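Local coordinates for protein MCG133388, isoform CRA_f (Mus musculus, PDB 4ZPO) that is a gamma-cluster protocadherin that probably mediates calcium-dependent cell adhesion and may take part in establishing specific neuronal connections in the brain, at residues Phe252-Ser257 with His290-Asp295; Gly229-Arg234 with Ser270-Val275; Ser215-Val220 with Val306-Val311; Ser147-His152 with Leu165-Gln170. All coordinates share one frame; numbering follows the deposited sequence.

How the interactions relate
The chain is the three-domain EC1-3 portion of the ectodomain. Interaction 4 comes first along it, within the second cadherin domain, and its centre lies about 41 to 49 Å from those of the other three. These belong to the third domain, their centres about 13 to 15 Å apart. Interaction 3 pairs the first and last strands of one sheet, and interactions 1 and 2 fall between its segments in sequence. Interactions 1 and 3 share that sheet, through neighbouring strands 286-295 and 302-310, whereas interaction 2 builds the facing one. The two sheets meet where Ile273 packs on Ile307, and Leu233 on Leu218. Together the three contacts thus close one beta sandwich, beside a calcium site holding Asp295.

Interaction 1 (Phe252-Ser257 with His290-Asp295); sequences FGDHTS and HARARD. With CA (calcium ion), chain C.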
loop_
_atom_site.group_PDB
_atom_site.type_symbol
_atom_site.label_atom_id
_atom_site.label_comp_id
_atom_site.label_asym_id
_atom_site.label_seq_id
_atom_site.Cartn_x
_atom_site.Cartn_y
_atom_site.Cartn_z
ATOM N N PHE A 252 -27.840 0.576 -37.511
ATOM C CA PHE A 252 -28.165 1.826 -38.191
ATOM C C PHE A 252 -28.581 2.886 -37.181
ATOM O O PHE A 252 -28.857 2.573 -36.022
ATOM C CB PHE A 252 -29.290 1.624 -39.210
ATOM C CG PHE A 252 -28.933 0.711 -40.346
ATOM C CD1 PHE A 252 -28.043 1.116 -41.326
ATOM C CD2 PHE A 252 -29.510 -0.545 -40.448
ATOM C CE1 PHE A 252 -27.719 0.279 -42.379
ATOM C CE2 PHE A 252 -29.191 -1.387 -41.498
ATOM C CZ PHE A 252 -28.295 -0.975 -42.465
ATOM N N GLY A 253 -28.629 4.138 -37.623
ATOM C CA GLY A 253 -29.181 5.203 -36.807
ATOM C C GLY A 253 -30.651 4.926 -36.558
ATOM O O GLY A 253 -31.321 4.326 -37.399
ATOM N N ASP A 254 -31.150 5.355 -35.404
ATOM C CA ASP A 254 -32.525 5.060 -35.008
ATOM C C ASP A 254 -33.559 5.635 -35.973
ATOM O O ASP A 254 -34.681 5.135 -36.055
ATOM C CB ASP A 254 -32.791 5.580 -33.594
ATOM C CG ASP A 254 -32.192 4.689 -32.524
ATOM O OD1 ASP A 254 -32.193 3.454 -32.710
ATOM O OD2 ASP A 254 -31.718 5.222 -31.499
ATOM N N HIS A 255 -33.181 6.677 -36.704
ATOM C CA HIS A 255 -34.092 7.297 -37.658
ATOM C C HIS A 255 -33.615 7.116 -39.095
ATOM O O HIS A 255 -33.848 7.971 -39.948
ATOM C CB HIS A 255 -34.266 8.782 -37.341
ATOM C CG HIS A 255 -34.936 9.040 -36.029
ATOM N ND1 HIS A 255 -36.283 8.823 -35.827
ATOM C CD2 HIS A 255 -34.447 9.491 -34.849
ATOM C CE1 HIS A 255 -36.594 9.132 -34.581
ATOM N NE2 HIS A 255 -35.498 9.540 -33.966
ATOM N N THR A 256 -32.943 5.998 -39.352
ATOM C CA THR A 256 -32.525 5.652 -40.704
ATOM C C THR A 256 -33.751 5.390 -41.573
ATOM O O THR A 256 -34.700 4.738 -41.137
ATOM C CB THR A 256 -31.604 4.412 -40.712
ATOM O OG1 THR A 256 -30.430 4.681 -39.935
ATOM C CG2 THR A 256 -31.193 4.048 -42.132
ATOM N N SER A 257 -33.731 5.916 -42.794
ATOM C CA SER A 257 -34.838 5.748 -43.731
ATOM C C SER A 257 -35.125 4.275 -44.005
ATOM O O SER A 257 -34.218 3.444 -43.989
ATOM C CB SER A 257 -34.538 6.475 -45.041
ATOM O OG SER A 257 -35.585 6.291 -45.978
ATOM N N HIS A 290 -26.174 6.022 -41.805
ATOM C CA HIS A 290 -25.714 6.385 -40.472
ATOM C C HIS A 290 -25.424 5.135 -39.646
ATOM O O HIS A 290 -26.343 4.414 -39.253
ATOM C CB HIS A 290 -26.757 7.259 -39.769
ATOM C CG HIS A 290 -26.389 7.640 -38.367
ATOM N ND1 HIS A 290 -27.324 8.047 -37.440
ATOM C CD2 HIS A 290 -25.192 7.684 -37.739
ATOM C CE1 HIS A 290 -26.718 8.321 -36.298
ATOM N NE2 HIS A 290 -25.424 8.109 -36.452
ATOM N N ALA A 291 -24.143 4.883 -39.387
ATOM C CA ALA A 291 -23.734 3.720 -38.604
ATOM C C ALA A 291 -23.546 4.084 -37.135
ATOM O O ALA A 291 -23.259 5.234 -36.803
ATOM C CB ALA A 291 -22.459 3.121 -39.171
ATOM N N ARG A 292 -23.705 3.097 -36.259
ATOM C CA ARG A 292 -23.627 3.329 -34.821
ATOM C C ARG A 292 -23.016 2.134 -34.093
ATOM O O ARG A 292 -23.422 0.993 -34.308
ATOM C CB ARG A 292 -25.019 3.631 -34.261
ATOM C CG ARG A 292 -25.034 4.144 -32.833
ATOM C CD ARG A 292 -25.834 3.222 -31.926
ATOM N NE ARG A 292 -27.099 2.811 -32.532
ATOM C CZ ARG A 292 -28.227 3.508 -32.458
ATOM N NH1 ARG A 292 -28.260 4.661 -31.803
ATOM N NH2 ARG A 292 -29.327 3.052 -33.040
ATOM N N ALA A 293 -22.037 2.404 -33.233
ATOM C CA ALA A 293 -21.380 1.351 -32.464
ATOM C C ALA A 293 -21.770 1.419 -30.991
ATOM O O ALA A 293 -21.178 2.170 -30.218
ATOM C CB ALA A 293 -19.872 1.446 -32.615
ATOM N N ARG A 294 -22.766 0.624 -30.611
ATOM C CA ARG A 294 -23.279 0.620 -29.246
ATOM C C ARG A 294 -22.413 -0.220 -28.314
ATOM O O ARG A 294 -22.046 -1.345 -28.647
ATOM C CB ARG A 294 -24.718 0.096 -29.228
ATOM C CG ARG A 294 -25.346 0.035 -27.846
ATOM C CD ARG A 294 -25.812 1.405 -27.389
ATOM N NE ARG A 294 -26.922 1.893 -28.203
ATOM C CZ ARG A 294 -27.574 3.028 -27.975
ATOM N NH1 ARG A 294 -28.571 3.392 -28.769
ATOM N NH2 ARG A 294 -27.231 3.799 -26.952
ATOM N N ASP A 295 -22.097 0.325 -27.143
ATOM C CA ASP A 295 -21.328 -0.402 -26.138
ATOM C C ASP A 295 -22.214 -1.411 -25.412
ATOM O O ASP A 295 -23.426 -1.447 -25.623
ATOM C CB ASP A 295 -20.707 0.568 -25.134
ATOM C CG ASP A 295 -19.414 0.053 -24.551
ATOM O OD1 ASP A 295 -19.089 -1.131 -24.777
ATOM O OD2 ASP A 295 -18.725 0.832 -23.861
HETATM CA CA CA C . -16.413 1.381 -23.653
#
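Arg292, on strand 286-295, carries the contact with the turn that follows Phe252. Its CB points toward that turn and CG lies anti to the backbone N (chi1 -169°), after which bends at chi2 and chi3 bring the guanidinium round to the loop. NE is hydrogen-bonded to Ser251 OG, and CZ comes within 3.7 Å of Phe252 O. At the tip, NH2 forms a salt bridge with Asp254 OD1 (2.9 Å), although the hydrogen bond within it is bent and weak. NH1 lies 3.5 Å from Asp254 OD2. The carboxylate sits at the guanidinium edge with its plane turned by 51°, so the two groups cross obliquely instead of pairing flat.

The backbone adds one link, from Gly253 N to His290 O at 2.8 Å, with the donor above the carbonyl plane. Gly253 CA packs 3.5 Å from His290 ND1, leaving little room for a CB on the side of the imidazole, whose NE2 bonds to His304. Gly253 O receives both Thr256 N and Thr256 OG1, which closes a type I turn.

Farther along, Asp295 OD2 binds calcium, in a site completed by Asn207, Asn209, Asp239, Asp241 and Asn245. Strand 286-295 runs between strands 248-252 and 302-310, with Ala291 and Ala293 packed against strand 231-238 of the facing sheet.

Interaction 2 (Gly229-Arg234 with Ser270-Val275); sequences GTLLLR and SGAIHV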
loop_
_atom_site.group_PDB
_atom_site.type_symbol
_atom_site.label_atom_id
_atom_site.label_comp_id
_atom_site.label_asym_id
_atom_site.label_seq_id
_atom_site.Cartn_x
_atom_site.Cartn_y
_atom_site.Cartn_z
ATOM N N GLY A 229 -25.923 -9.211 -52.447
ATOM C CA GLY A 229 -24.988 -10.038 -51.707
ATOM C C GLY A 229 -23.580 -9.473 -51.691
ATOM O O GLY A 229 -22.716 -9.960 -50.963
ATOM N N THR A 230 -23.349 -8.443 -52.498
ATOM C CA THR A 230 -22.034 -7.817 -52.581
ATOM C C THR A 230 -21.721 -7.022 -51.316
ATOM O O THR A 230 -22.534 -6.222 -50.858
ATOM C CB THR A 230 -21.931 -6.886 -53.807
ATOM O OG1 THR A 230 -22.189 -7.632 -55.003
ATOM C CG2 THR A 230 -20.546 -6.263 -53.894
ATOM N N LEU A 231 -20.541 -7.255 -50.751
ATOM C CA LEU A 231 -20.102 -6.525 -49.568
ATOM C C LEU A 231 -19.731 -5.088 -49.918
ATOM O O LEU A 231 -18.896 -4.848 -50.792
ATOM C CB LEU A 231 -18.913 -7.229 -48.912
ATOM C CG LEU A 231 -18.264 -6.535 -47.713
ATOM C CD1 LEU A 231 -19.222 -6.484 -46.531
ATOM C CD2 LEU A 231 -16.970 -7.232 -47.328
ATOM N N LEU A 232 -20.354 -4.136 -49.233
ATOM C CA LEU A 232 -20.052 -2.727 -49.438
ATOM C C LEU A 232 -18.778 -2.353 -48.693
ATOM O O LEU A 232 -17.815 -1.868 -49.289
ATOM C CB LEU A 232 -21.218 -1.849 -48.976
ATOM C CG LEU A 232 -21.093 -0.347 -49.241
ATOM C CD1 LEU A 232 -21.099 -0.058 -50.736
ATOM C CD2 LEU A 232 -22.206 0.416 -48.537
ATOM N N LEU A 233 -18.786 -2.591 -47.385
ATOM C CA LEU A 233 -17.628 -2.335 -46.535
ATOM C C LEU A 233 -17.826 -2.972 -45.165
ATOM O O LEU A 233 -18.956 -3.133 -44.704
ATOM C CB LEU A 233 -17.376 -0.830 -46.383
ATOM C CG LEU A 233 -18.225 -0.041 -45.382
ATOM C CD1 LEU A 233 -17.653 1.353 -45.193
ATOM C CD2 LEU A 233 -19.677 0.040 -45.820
ATOM N N ARG A 234 -16.727 -3.340 -44.518
ATOM C CA ARG A 234 -16.790 -3.868 -43.161
ATOM C C ARG A 234 -16.364 -2.794 -42.170
ATOM O O ARG A 234 -15.222 -2.339 -42.184
ATOM C CB ARG A 234 -15.910 -5.112 -43.013
ATOM C CG ARG A 234 -16.011 -5.776 -41.646
ATOM C CD ARG A 234 -15.095 -6.990 -41.524
ATOM N NE ARG A 234 -15.572 -8.138 -42.293
ATOM C CZ ARG A 234 -15.088 -8.504 -43.475
ATOM N NH1 ARG A 234 -15.585 -9.563 -44.097
ATOM N NH2 ARG A 234 -14.105 -7.812 -44.038
ATOM N N SER A 270 -20.107 -8.465 -37.030
ATOM C CA SER A 270 -18.925 -8.255 -37.862
ATOM C C SER A 270 -18.836 -6.828 -38.399
ATOM O O SER A 270 -17.752 -6.351 -38.733
ATOM C CB SER A 270 -18.910 -9.247 -39.028
ATOM O OG SER A 270 -20.002 -9.026 -39.904
ATOM N N GLY A 271 -19.976 -6.151 -38.480
ATOM C CA GLY A 271 -20.016 -4.794 -38.995
ATOM C C GLY A 271 -20.014 -4.759 -40.510
ATOM O O GLY A 271 -19.827 -3.703 -41.119
ATOM N N ALA A 272 -20.222 -5.921 -41.122
ATOM C CA ALA A 272 -20.232 -6.034 -42.575
ATOM C C ALA A 272 -21.534 -5.499 -43.161
ATOM O O ALA A 272 -22.621 -5.924 -42.770
ATOM C CB ALA A 272 -20.017 -7.479 -42.994
ATOM N N ILE A 273 -21.418 -4.567 -44.101
ATOM C CA ILE A 273 -22.585 -3.994 -44.759
ATOM C C ILE A 273 -22.756 -4.562 -46.164
ATOM O O ILE A 273 -21.871 -4.431 -47.008
ATOM C CB ILE A 273 -22.493 -2.459 -44.841
ATOM C CG1 ILE A 273 -22.489 -1.856 -43.435
ATOM C CG2 ILE A 273 -23.647 -1.897 -45.655
ATOM C CD1 ILE A 273 -22.551 -0.349 -43.417
ATOM N N HIS A 274 -23.901 -5.192 -46.407
ATOM C CA HIS A 274 -24.182 -5.798 -47.701
ATOM C C HIS A 274 -25.302 -5.071 -48.434
ATOM O O HIS A 274 -26.249 -4.588 -47.816
ATOM C CB HIS A 274 -24.556 -7.272 -47.534
ATOM C CG HIS A 274 -23.459 -8.116 -46.964
ATOM N ND1 HIS A 274 -22.551 -8.790 -47.755
ATOM C CD2 HIS A 274 -23.126 -8.402 -45.683
ATOM C CE1 HIS A 274 -21.706 -9.449 -46.986
ATOM N NE2 HIS A 274 -22.033 -9.232 -45.723
ATOM N N VAL A 275 -25.185 -4.995 -49.757
ATOM C CA VAL A 275 -26.277 -4.505 -50.586
ATOM C C VAL A 275 -27.159 -5.690 -50.969
ATOM O O VAL A 275 -26.673 -6.712 -51.456
ATOM C CB VAL A 275 -25.766 -3.772 -51.848
ATOM C CG1 VAL A 275 -24.670 -4.571 -52.532
ATOM C CG2 VAL A 275 -26.915 -3.487 -52.804
#
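The closely packed part of this antiparallel pairing is centred on Ile273, which has both Leu232 and Leu233 opposite it. Leu232 N donates to Ile273 O at 2.7 Å, nearly along the C=O axis, and Ile273 N returns a bond to Leu233 O. Two consecutive residues set against one, with Leu232 in a helix-like backbone conformation, are consistent with a beta bulge, and the irregularity lets both leucines lie alongside Ile273. Its branches divide the work: CG2 meets Leu232 CD2 at 4.0 Å, while CD1 meets Leu233 CD2 at 3.8 Å. Leu233 reaches it with CG in the crowded position between the backbone N and the carbonyl carbon (chi1 80°).

The face carrying Leu231, Arg234, Ala272 and His274 is looser and nearer solvent. Leu231 CD1 lies over one face of the imidazole, 4.1 Å from the His274 ring centroid, in a CH-pi contact displaced toward the rim, and also touches Ala272 CB. At the ring edge His274 ND1 makes a weak bond to Gly229 O (3.4 Å). Arg234, exposed, runs alongside the 270-271 loop, with CG beside Ser270 O. At the other end, beside His274, two straight backbone bonds close the pairing, Gly229 N to Val275 O (2.8 Å) and Val275 N to Thr230 O.

Strand 272-275 lies between strands 231-238 and 264-266. From this sheet Leu232, Leu233 and Ile273 reach across the sandwich to strand 302-310, and the two leucines also touch strand 217-221.

Interaction 3 (Ser215-Val220 with Val306-Val311); sequences SSVLRV and VIQVDV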
loop_
_atom_site.group_PDB
_atom_site.type_symbol
_atom_site.label_atom_id
_atom_site.label_comp_id
_atom_site.label_asym_id
_atom_site.label_seq_id
_atom_site.Cartn_x
_atom_site.Cartn_y
_atom_site.Cartn_z
ATOM N N SER A 215 -12.952 5.693 -39.230
ATOM C CA SER A 215 -13.166 6.959 -39.920
ATOM C C SER A 215 -14.482 7.600 -39.484
ATOM O O SER A 215 -15.498 6.917 -39.340
ATOM C CB SER A 215 -13.157 6.755 -41.435
ATOM O OG SER A 215 -11.922 6.217 -41.871
ATOM N N SER A 216 -14.456 8.911 -39.270
ATOM C CA SER A 216 -15.653 9.645 -38.879
ATOM C C SER A 216 -16.645 9.714 -40.038
ATOM O O SER A 216 -17.857 9.625 -39.839
ATOM C CB SER A 216 -15.289 11.055 -38.409
ATOM O OG SER A 216 -16.442 11.779 -38.015
ATOM N N VAL A 217 -16.117 9.878 -41.246
ATOM C CA VAL A 217 -16.932 9.914 -42.454
ATOM C C VAL A 217 -16.295 9.062 -43.549
ATOM O O VAL A 217 -15.113 9.216 -43.857
ATOM C CB VAL A 217 -17.120 11.355 -42.974
ATOM C CG1 VAL A 217 -17.771 11.347 -44.351
ATOM C CG2 VAL A 217 -17.944 12.177 -41.993
ATOM N N LEU A 218 -17.078 8.158 -44.127
ATOM C CA LEU A 218 -16.595 7.307 -45.207
ATOM C C LEU A 218 -17.422 7.492 -46.473
ATOM O O LEU A 218 -18.649 7.421 -46.439
ATOM C CB LEU A 218 -16.608 5.839 -44.781
ATOM C CG LEU A 218 -15.252 5.245 -44.400
ATOM C CD1 LEU A 218 -15.420 3.867 -43.783
ATOM C CD2 LEU A 218 -14.345 5.181 -45.619
ATOM N N ARG A 219 -16.739 7.728 -47.588
ATOM C CA ARG A 219 -17.403 7.888 -48.874
ATOM C C ARG A 219 -16.972 6.795 -49.843
ATOM O O ARG A 219 -15.801 6.704 -50.210
ATOM C CB ARG A 219 -17.106 9.266 -49.470
ATOM C CG ARG A 219 -17.750 9.499 -50.828
ATOM C CD ARG A 219 -17.339 10.839 -51.418
ATOM N NE ARG A 219 -17.731 11.958 -50.566
ATOM C CZ ARG A 219 -17.491 13.233 -50.851
ATOM N NH1 ARG A 219 -16.857 13.556 -51.970
ATOM N NH2 ARG A 219 -17.884 14.186 -50.016
ATOM N N VAL A 220 -17.924 5.962 -50.249
ATOM C CA VAL A 220 -17.654 4.905 -51.215
ATOM C C VAL A 220 -18.618 4.988 -52.391
ATOM O O VAL A 220 -19.621 5.700 -52.336
ATOM C CB VAL A 220 -17.755 3.508 -50.578
ATOM C CG1 VAL A 220 -16.676 3.324 -49.522
ATOM C CG2 VAL A 220 -19.141 3.294 -49.986
ATOM N N VAL A 306 -20.789 8.149 -40.411
ATOM C CA VAL A 306 -21.679 8.421 -41.530
ATOM C C VAL A 306 -21.070 7.904 -42.828
ATOM O O VAL A 306 -19.973 8.307 -43.212
ATOM C CB VAL A 306 -21.976 9.922 -41.666
ATOM C CG1 VAL A 306 -22.738 10.193 -42.950
ATOM C CG2 VAL A 306 -22.759 10.418 -40.461
ATOM N N ILE A 307 -21.786 7.004 -43.493
ATOM C CA ILE A 307 -21.307 6.425 -44.742
ATOM C C ILE A 307 -22.038 7.005 -45.944
ATOM O O ILE A 307 -23.258 6.885 -46.062
ATOM C CB ILE A 307 -21.466 4.897 -44.749
ATOM C CG1 ILE A 307 -20.695 4.281 -43.582
ATOM C CG2 ILE A 307 -20.989 4.319 -46.072
ATOM C CD1 ILE A 307 -20.745 2.777 -43.552
ATOM N N GLN A 308 -21.283 7.638 -46.835
ATOM C CA GLN A 308 -21.845 8.212 -48.051
ATOM C C GLN A 308 -21.677 7.253 -49.224
ATOM O O GLN A 308 -20.558 6.948 -49.636
ATOM C CB GLN A 308 -21.189 9.558 -48.363
ATOM C CG GLN A 308 -21.479 10.636 -47.332
ATOM C CD GLN A 308 -20.763 11.938 -47.630
ATOM O OE1 GLN A 308 -19.739 11.955 -48.311
ATOM N NE2 GLN A 308 -21.305 13.039 -47.123
ATOM N N VAL A 309 -22.800 6.779 -49.753
ATOM C CA VAL A 309 -22.786 5.824 -50.855
ATOM C C VAL A 309 -23.191 6.489 -52.165
ATOM O O VAL A 309 -24.324 6.942 -52.315
ATOM C CB VAL A 309 -23.729 4.638 -50.580
ATOM C CG1 VAL A 309 -23.728 3.677 -51.753
ATOM C CG2 VAL A 309 -23.327 3.925 -49.300
ATOM N N ASP A 310 -22.258 6.544 -53.110
ATOM C CA ASP A 310 -22.514 7.148 -54.415
ATOM C C ASP A 310 -22.768 6.082 -55.475
ATOM O O ASP A 310 -22.094 5.055 -55.508
ATOM C CB ASP A 310 -21.339 8.037 -54.829
ATOM C CG ASP A 310 -21.446 8.517 -56.265
ATOM O OD1 ASP A 310 -22.141 9.526 -56.507
ATOM O OD2 ASP A 310 -20.829 7.888 -57.151
ATOM N N VAL A 311 -23.747 6.330 -56.339
ATOM C CA VAL A 311 -24.063 5.399 -57.417
ATOM C C VAL A 311 -24.301 6.137 -58.730
ATOM O O VAL A 311 -23.398 6.254 -59.558
ATOM C CB VAL A 311 -25.303 4.549 -57.085
ATOM C CG1 VAL A 311 -26.502 5.440 -56.826
ATOM C CG2 VAL A 311 -25.593 3.570 -58.214
#
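Arg219 and Gln308 are neighbours on the outward face of a parallel strand pair, and their side chains cross obliquely, the guanidinium and amide planes 28° apart. Arg219 leaves the backbone with CG anti to N and turns at chi3, while Gln308 extends beyond CG, so that OE1 arrives at the guanidinium edge, in its plane. There Arg219 NE donates at 3.0 Å, nearly along the amide C=O axis, and Arg219 NH2 adds a weak second bond at 3.4 Å. An alanine in place of Gln308 would remove this acceptor and would probably leave the Arg219 side chain less firmly oriented.

Val217 and Val306 share that face. On the reverse, Leu218, Val220, Ile307 and Val309 point into the sandwich, where Val220 CG2 reaches Ile307 CG2 at 4.4 Å and Val309 CG2 at 4.3 Å. Beneath the side chains the backbones are regularly bonded, for example Gln308 N to Leu218 O (2.7 Å) and Asp310 N to Val220 O (2.9 Å), and the strand axes diverge by just 14°.

Such a parallel pairing of first and last strands is characteristic of cadherin domains. Strand 217-221 forms the sheet margin, strand 302-310 is flanked next by 286-295, and strand 231-238 covers the inner face.

Interaction 4 (Ser147-His152 with Leu165-Gln170); sequences SHFSLH and LVLEQQ
The Phe149 ring is held between two leucines of the neighbouring strand. Leu167 CD1 lies 3.6 Å above one face, displaced toward the rim, in a CH-pi contact, and Leu165 CD1 sits 4.2 Å above the opposite face. The ring is placed there with CG anti to the carbonyl carbon (chi1 -66°). An alanine in place of Phe149 would take away the surface both leucines rest on and would probably loosen this part of the domain core, to which Leu143 and Ile113 also contribute.

The His148 imidazole takes a different position: Gln169 O lies at its edge, in its plane, 3.6 Å from ND1, and the ring of His179 meets it at about 75°.

Backbone bonds hold the strands together. Ser150 N donates to Val166 O (2.6 Å) and Val166 N to Ser150 O (2.7 Å). Toward the end of the pairing His148 O takes two donors, Glu168 N at 2.6 Å and, weakly, Gln169 N at 3.3 Å, a bifurcated pattern resembling that of a classic beta bulge. On the face away from Phe149, Glu168 folds back at chi2 so that OE2 comes within 3.3 Å of Ser150 CB.

The arrangement is a beta hairpin of strands 149-156 and 160-167, corresponding to the D and E strands of the Greek-key cadherin sandwich, from which the chain continues to the calcium ligands Asp172 and Glu174.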
loop_
_atom_site.group_PDB
_atom_site.type_symbol
_atom_site.label_atom_id
_atom_site.label_comp_id
_atom_site.label_asym_id
_atom_site.label_seq_id
_atom_site.Cartn_x
_atom_site.Cartn_y
_atom_site.Cartn_z
ATOM N N SER A 147 2.861 9.367 -9.609
ATOM C CA SER A 147 2.204 10.446 -10.339
ATOM C C SER A 147 0.704 10.512 -10.041
ATOM O O SER A 147 -0.028 11.291 -10.657
ATOM C CB SER A 147 2.428 10.281 -11.845
ATOM O OG SER A 147 1.947 9.027 -12.296
ATOM N N HIS A 148 0.245 9.695 -9.099
ATOM C CA HIS A 148 -1.183 9.630 -8.805
ATOM C C HIS A 148 -1.513 9.749 -7.319
ATOM O O HIS A 148 -2.561 10.286 -6.957
ATOM C CB HIS A 148 -1.774 8.328 -9.349
ATOM C CG HIS A 148 -1.735 8.224 -10.841
ATOM N ND1 HIS A 148 -2.651 8.856 -11.656
ATOM C CD2 HIS A 148 -0.893 7.558 -11.666
ATOM C CE1 HIS A 148 -2.372 8.585 -12.918
ATOM N NE2 HIS A 148 -1.310 7.801 -12.953
ATOM N N PHE A 149 -0.630 9.247 -6.463
ATOM C CA PHE A 149 -0.920 9.189 -5.033
ATOM C C PHE A 149 -0.059 10.128 -4.194
ATOM O O PHE A 149 1.036 10.521 -4.598
ATOM C CB PHE A 149 -0.750 7.758 -4.518
ATOM C CG PHE A 149 -1.753 6.791 -5.075
ATOM C CD1 PHE A 149 -3.027 6.712 -4.540
ATOM C CD2 PHE A 149 -1.420 5.954 -6.127
ATOM C CE1 PHE A 149 -3.953 5.821 -5.047
ATOM C CE2 PHE A 149 -2.341 5.059 -6.638
ATOM C CZ PHE A 149 -3.609 4.993 -6.096
ATOM N N SER A 150 -0.577 10.478 -3.022
ATOM C CA SER A 150 0.159 11.260 -2.037
ATOM C C SER A 150 0.060 10.575 -0.680
ATOM O O SER A 150 -0.893 9.839 -0.416
ATOM C CB SER A 150 -0.381 12.689 -1.958
ATOM O OG SER A 150 0.305 13.439 -0.972
ATOM N N LEU A 151 1.041 10.816 0.183
ATOM C CA LEU A 151 1.057 10.185 1.496
ATOM C C LEU A 151 0.686 11.168 2.602
ATOM O O LEU A 151 1.233 12.268 2.679
ATOM C CB LEU A 151 2.430 9.573 1.780
ATOM C CG LEU A 151 2.538 8.762 3.073
ATOM C CD1 LEU A 151 1.523 7.629 3.080
ATOM C CD2 LEU A 151 3.948 8.222 3.253
ATOM N N HIS A 152 -0.251 10.760 3.450
ATOM C CA HIS A 152 -0.662 11.567 4.591
ATOM C C HIS A 152 -0.598 10.741 5.871
ATOM O O HIS A 152 -1.159 9.648 5.943
ATOM C CB HIS A 152 -2.074 12.119 4.384
ATOM C CG HIS A 152 -2.560 12.973 5.511
ATOM N ND1 HIS A 152 -3.463 12.522 6.454
ATOM C CD2 HIS A 152 -2.273 14.251 5.855
ATOM C CE1 HIS A 152 -3.707 13.482 7.324
ATOM N NE2 HIS A 152 -2.997 14.545 6.983
ATOM N N LEU A 165 -3.216 6.587 1.918
ATOM C CA LEU A 165 -2.993 7.069 0.560
ATOM C C LEU A 165 -4.000 8.148 0.184
ATOM O O LEU A 165 -5.196 8.005 0.431
ATOM C CB LEU A 165 -3.071 5.916 -0.444
ATOM C CG LEU A 165 -1.897 4.938 -0.474
ATOM C CD1 LEU A 165 -2.107 3.883 -1.551
ATOM C CD2 LEU A 165 -0.592 5.683 -0.698
ATOM N N VAL A 166 -3.505 9.229 -0.410
ATOM C CA VAL A 166 -4.368 10.293 -0.906
ATOM C C VAL A 166 -4.214 10.435 -2.415
ATOM O O VAL A 166 -3.134 10.756 -2.912
ATOM C CB VAL A 166 -4.059 11.642 -0.230
ATOM C CG1 VAL A 166 -4.941 12.738 -0.811
ATOM C CG2 VAL A 166 -4.252 11.539 1.274
ATOM N N LEU A 167 -5.299 10.190 -3.141
ATOM C CA LEU A 167 -5.278 10.263 -4.596
ATOM C C LEU A 167 -5.197 11.710 -5.072
ATOM O O LEU A 167 -6.026 12.541 -4.703
ATOM C CB LEU A 167 -6.516 9.580 -5.181
ATOM C CG LEU A 167 -6.520 9.346 -6.693
ATOM C CD1 LEU A 167 -5.340 8.478 -7.099
ATOM C CD2 LEU A 167 -7.828 8.712 -7.128
ATOM N N GLU A 168 -4.192 12.008 -5.890
ATOM C CA GLU A 168 -3.997 13.360 -6.405
ATOM C C GLU A 168 -4.553 13.510 -7.816
ATOM O O GLU A 168 -5.241 14.483 -8.121
ATOM C CB GLU A 168 -2.512 13.730 -6.386
ATOM C CG GLU A 168 -1.915 13.861 -4.993
ATOM C CD GLU A 168 -2.367 15.119 -4.273
ATOM O OE1 GLU A 168 -2.952 16.009 -4.927
ATOM O OE2 GLU A 168 -2.135 15.218 -3.050
ATOM N N GLN A 169 -4.246 12.544 -8.677
ATOM C CA GLN A 169 -4.738 12.561 -10.049
ATOM C C GLN A 169 -5.572 11.322 -10.354
ATOM O O GLN A 169 -5.346 10.253 -9.788
ATOM C CB GLN A 169 -3.575 12.669 -11.037
ATOM C CG GLN A 169 -2.890 14.023 -11.037
ATOM C CD GLN A 169 -1.844 14.145 -12.128
ATOM O OE1 GLN A 169 -1.457 13.154 -12.748
ATOM N NE2 GLN A 169 -1.384 15.368 -12.372
ATOM N N GLN A 170 -6.534 11.475 -11.258
ATOM C CA GLN A 170 -7.443 10.391 -11.607
ATOM C C GLN A 170 -6.718 9.230 -12.281
ATOM O O GLN A 170 -5.920 9.428 -13.196
ATOM C CB GLN A 170 -8.558 10.907 -12.519
ATOM C CG GLN A 170 -9.532 9.837 -12.986
ATOM C CD GLN A 170 -10.222 9.133 -11.834
ATOM O OE1 GLN A 170 -9.686 8.186 -11.255
ATOM N NE2 GLN A 170 -11.422 9.591 -11.497
#